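Local coordinates for regulatory protein ASNC (Escherichia coli, PDB 2CG4) that binds specific DNA sequences as an asparagine-binding transcription factor, activating asnA and regulating its own gene, at residues I72-K77 and Y105-K110. The protein carries 1 engineered substitution. Sequence-based numbering, arbitrary orientation.
With ASN (asparagine), chain C.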
# COMPACT_ATOMS: atom_id res chain seq x y z
N ILE A 72 0.00 -2.52 -17.32
CA ILE A 72 0.57 -1.34 -16.70
C ILE A 72 -0.56 -0.53 -16.09
O ILE A 72 -1.57 -0.28 -16.74
CB ILE A 72 1.36 -0.51 -17.73
CG1 ILE A 72 2.24 -1.45 -18.57
CG2 ILE A 72 2.20 0.57 -17.07
CD1 ILE A 72 3.13 -0.77 -19.53
N GLY A 73 -0.41 -0.18 -14.82
CA GLY A 73 -1.32 0.78 -14.20
C GLY A 73 -0.72 2.16 -14.35
O GLY A 73 0.43 2.39 -13.99
N ILE A 74 -1.47 3.08 -14.91
CA ILE A 74 -0.97 4.44 -15.10
C ILE A 74 -1.54 5.34 -14.00
O ILE A 74 -2.74 5.35 -13.77
CB ILE A 74 -1.31 4.98 -16.49
CG1 ILE A 74 -0.39 4.35 -17.54
CG2 ILE A 74 -1.20 6.50 -16.52
CD1 ILE A 74 -1.05 3.29 -18.34
N ILE A 75 -0.66 6.05 -13.31
CA ILE A 75 -1.08 7.11 -12.41
C ILE A 75 -0.79 8.50 -13.01
O ILE A 75 0.34 8.81 -13.39
CB ILE A 75 -0.42 6.97 -11.01
CG1 ILE A 75 -0.83 5.64 -10.35
CG2 ILE A 75 -0.83 8.15 -10.12
CD1 ILE A 75 0.24 4.54 -10.46
N LEU A 76 -1.84 9.31 -13.10
CA LEU A 76 -1.77 10.61 -13.74
C LEU A 76 -1.54 11.68 -12.68
O LEU A 76 -1.80 11.46 -11.50
CB LEU A 76 -3.09 10.89 -14.46
CG LEU A 76 -3.48 9.98 -15.62
CD1 LEU A 76 -4.82 10.40 -16.15
CD2 LEU A 76 -2.43 10.02 -16.70
N LYS A 77 -1.07 12.85 -13.12
CA LYS A 77 -0.68 13.90 -12.19
C LYS A 77 -1.93 14.50 -11.61
O LYS A 77 -1.94 14.99 -10.48
CB LYS A 77 0.14 14.97 -12.89
CG LYS A 77 1.59 14.57 -13.13
CD LYS A 77 2.20 15.41 -14.23
CE LYS A 77 3.61 14.98 -14.51
NZ LYS A 77 4.18 15.72 -15.68
N TYR A 105 -5.37 2.86 -9.96
CA TYR A 105 -4.80 3.38 -11.19
C TYR A 105 -5.83 4.23 -11.92
O TYR A 105 -7.03 3.95 -11.85
CB TYR A 105 -4.35 2.23 -12.10
CG TYR A 105 -3.36 1.27 -11.49
CD1 TYR A 105 -3.65 -0.09 -11.35
CD2 TYR A 105 -2.11 1.71 -11.05
CE1 TYR A 105 -2.73 -0.97 -10.79
CE2 TYR A 105 -1.20 0.85 -10.51
CZ TYR A 105 -1.51 -0.49 -10.37
OH TYR A 105 -0.58 -1.35 -9.81
N SER A 106 -5.37 5.27 -12.63
CA SER A 106 -6.22 6.03 -13.55
C SER A 106 -6.58 5.26 -14.82
O SER A 106 -7.75 5.19 -15.23
CB SER A 106 -5.55 7.36 -13.93
OG SER A 106 -4.80 7.92 -12.86
N ILE A 107 -5.55 4.70 -15.46
CA ILE A 107 -5.74 3.82 -16.63
C ILE A 107 -5.02 2.50 -16.38
O ILE A 107 -3.96 2.47 -15.75
CB ILE A 107 -5.19 4.47 -17.91
CG1 ILE A 107 -5.43 5.99 -17.89
CG2 ILE A 107 -5.82 3.83 -19.14
CD1 ILE A 107 -4.88 6.72 -19.08
N PHE A 108 -5.61 1.41 -16.84
CA PHE A 108 -4.99 0.10 -16.76
C PHE A 108 -4.90 -0.43 -18.20
O PHE A 108 -5.91 -0.53 -18.89
CB PHE A 108 -5.83 -0.83 -15.87
CG PHE A 108 -5.15 -2.11 -15.49
CD1 PHE A 108 -3.96 -2.10 -14.77
CD2 PHE A 108 -5.71 -3.33 -15.82
CE1 PHE A 108 -3.32 -3.29 -14.41
CE2 PHE A 108 -5.09 -4.53 -15.46
CZ PHE A 108 -3.89 -4.50 -14.75
N ILE A 109 -3.69 -0.73 -18.66
CA ILE A 109 -3.47 -1.07 -20.06
C ILE A 109 -2.70 -2.37 -20.16
O ILE A 109 -1.98 -2.73 -19.25
CB ILE A 109 -2.68 0.04 -20.84
CG1 ILE A 109 -1.22 0.07 -20.40
CG2 ILE A 109 -3.34 1.42 -20.67
CD1 ILE A 109 -0.38 1.19 -21.04
N LYS A 110 -2.89 -3.06 -21.28
CA LYS A 110 -2.01 -4.15 -21.67
C LYS A 110 -1.05 -3.69 -22.76
O LYS A 110 -1.49 -3.07 -23.73
CB LYS A 110 -2.82 -5.32 -22.20
CG LYS A 110 -2.27 -6.66 -21.83
CD LYS A 110 -2.88 -7.73 -22.70
CE LYS A 110 -2.61 -9.12 -22.14
NZ LYS A 110 -3.38 -10.13 -22.92
N ASN C . -9.25 4.67 -9.99
CA ASN C . -10.46 5.54 -10.09
C ASN C . -11.47 5.25 -9.01
O ASN C . -11.73 4.09 -8.67
CB ASN C . -11.12 5.40 -11.45
CG ASN C . -10.27 5.97 -12.55
OD1 ASN C . -9.89 7.14 -12.52
ND2 ASN C . -9.93 5.13 -13.52
OXT ASN C . -12.00 6.20 -8.45
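A classic beta bulge lies where the two central strands of the Lrp/AsnC ligand-binding sheet meet, with S106 and I107 both set against I74. Toward I72 and I109 the antiparallel pairing is regular: these two exchange N-H...O bonds in both directions, and I74 N reaches I107 O at 2.7 Å, nearly straight (179°). At the bulge I74 O takes S106 N at 2.9 Å and, more weakly, I107 N and S106 OG. That hydroxyl, beside its own backbone N (chi1 -35°), also accepts L76 N at 3.3 Å, so the S106 side chain carries the bonding two residues on, from I74 to L76. The bulge belongs to the effector pocket: bound asparagine donates its N to Y105 O, just before the bulge, at 3.0 Å and its ND2 to S106 O, within it, at 2.8 Å. T101 O and G103 O also bind it, as do T136 OG1 and T138 N of a neighbouring subunit. The Y105 ring lies flat over G73, whose CA sits 3.5 Å from the ring centroid in a CH-pi contact, while I75 CD1 meets the ring edge in plane; Y105 OH bonds to E137. On the opposite sheet face, the I74 and I109 side chains cross at about a right angle, CD1 to CD1 3.5 Å.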